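Local coordinates for Glyoxalase/Bleomycin resistance protein/dioxygenase domain (Frankia sp., PDB 2RK0) that belongs to the glyoxalase/bleomycin resistance/dioxygenase superfamily and probably binds or transforms a small molecule, perhaps with a metal ion, as many relatives do, at the interface of chains A and B. Coordinates in Å, arbitrary orientation; residue numbers count along the deposited sequence, not the author numbering. Chains: chain A/B, Glyoxalase/Bleomycin resistance protein/dioxygenase domain.

The interface of chains A and B. Residues chain A 69, 71; chain B 12, 14, 64-65, 118, 120.
A:Pro71 packs its pyrrolidine ring against a chain B surface formed by B:Thr12, B:Arg14, B:Asp64 and B:Asp118, a mainly van der Waals patch of a two-fold symmetric interface between two glyoxalase/bleomycin resistance/dioxygenase (vicinal oxygen chelate) chains. The patch recurs with the chains exchanged and would help hold the pair together; dimers are common in this family, though the biological state is inferred here. Proline suits the spot because its ring is compact and conformationally restricted, and its C-H groups can lie against carbonyl oxygens as well as methylenes. The ring's tip, CG, lies 3.2 Å from the backbone carbonyl O of B:Asp64, and its CD also faces that oxygen. CG further meets the aliphatic CG of B:Arg14 at 3.8 Å, the two side chains crossing at a slant. A:Pro71 CB packs 4.0 Å from B:Asp118 CB. The carbonyl O of B:Thr12 lies 3.3 Å from A:Pro71 CA. A salt bridge within chain B likely steadies this surface: B:Arg14 NE donates to B:Asp118 OD1 at 2.8 Å, almost straight (171° at H) and in the guanidinium plane, though above the carboxylate plane. The backbone N of B:Arg14 reaches OD2 of B:Asp118; the short aspartate thus presents CB to proline while its carboxylate takes both nitrogens. Arginine offers methylenes to the partner, and B:Leu65 CD2 covers one guanidinium face. Threonine's branched beta-carbon supplies a methyl: placed anti to the backbone N, B:Thr12 CG2 points across to A:Thr69 C, 3.9 Å away.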
# COMPACT_ATOMS: atom_id res chain seq x y z
N THR A 69 -1.47 14.22 2.00
CA THR A 69 -0.41 15.07 2.53
C THR A 69 -0.01 14.65 3.96
O THR A 69 0.91 15.22 4.54
CB THR A 69 -0.81 16.56 2.56
OG1 THR A 69 -1.90 16.75 3.48
CG2 THR A 69 -1.21 17.04 1.16
N PRO A 71 1.24 11.58 6.67
CA PRO A 71 2.04 10.35 6.61
C PRO A 71 1.17 9.10 6.49
O PRO A 71 0.11 9.00 7.11
CB PRO A 71 2.85 10.38 7.91
CG PRO A 71 2.97 11.86 8.19
CD PRO A 71 1.57 12.34 7.89
N THR B 12 3.64 8.56 1.96
CA THR B 12 3.90 9.96 2.26
C THR B 12 4.74 10.04 3.53
O THR B 12 4.39 9.43 4.55
CB THR B 12 2.58 10.73 2.46
OG1 THR B 12 1.89 10.80 1.20
CG2 THR B 12 2.84 12.14 2.99
N ARG B 14 7.30 12.69 6.18
CA ARG B 14 7.50 14.06 6.62
C ARG B 14 8.80 14.65 6.08
O ARG B 14 8.83 15.79 5.65
CB ARG B 14 7.51 14.13 8.15
CG ARG B 14 6.17 13.81 8.80
CD ARG B 14 6.26 14.03 10.31
NE ARG B 14 7.23 13.12 10.91
CZ ARG B 14 7.77 13.29 12.11
NH1 ARG B 14 7.46 14.34 12.85
NH2 ARG B 14 8.63 12.38 12.57
N ASP B 64 2.74 16.53 11.97
CA ASP B 64 1.81 15.41 12.07
C ASP B 64 2.38 14.05 11.68
O ASP B 64 3.02 13.89 10.64
CB ASP B 64 0.57 15.72 11.24
CG ASP B 64 0.03 17.10 11.51
OD1 ASP B 64 -0.35 17.38 12.66
OD2 ASP B 64 0.01 17.93 10.57
N LEU B 65 2.10 13.07 12.52
CA LEU B 65 2.56 11.71 12.31
C LEU B 65 1.45 10.86 11.71
O LEU B 65 0.31 11.29 11.59
CB LEU B 65 3.01 11.10 13.64
CG LEU B 65 4.27 11.67 14.29
CD1 LEU B 65 4.47 11.06 15.67
CD2 LEU B 65 5.47 11.39 13.42
N ASP B 118 8.10 8.07 10.62
CA ASP B 118 6.92 8.91 10.81
C ASP B 118 5.81 8.14 11.52
O ASP B 118 4.64 8.50 11.42
CB ASP B 118 6.42 9.44 9.47
CG ASP B 118 7.49 10.19 8.72
OD1 ASP B 118 8.17 11.04 9.33
OD2 ASP B 118 7.66 9.94 7.51
N ILE B 120 4.68 5.30 10.76
CA ILE B 120 3.85 4.49 9.87
C ILE B 120 3.91 3.04 10.32
O ILE B 120 5.00 2.50 10.54
CB ILE B 120 4.30 4.60 8.40
CG1 ILE B 120 4.11 6.04 7.90
CG2 ILE B 120 3.51 3.62 7.55
CD1 ILE B 120 4.57 6.26 6.47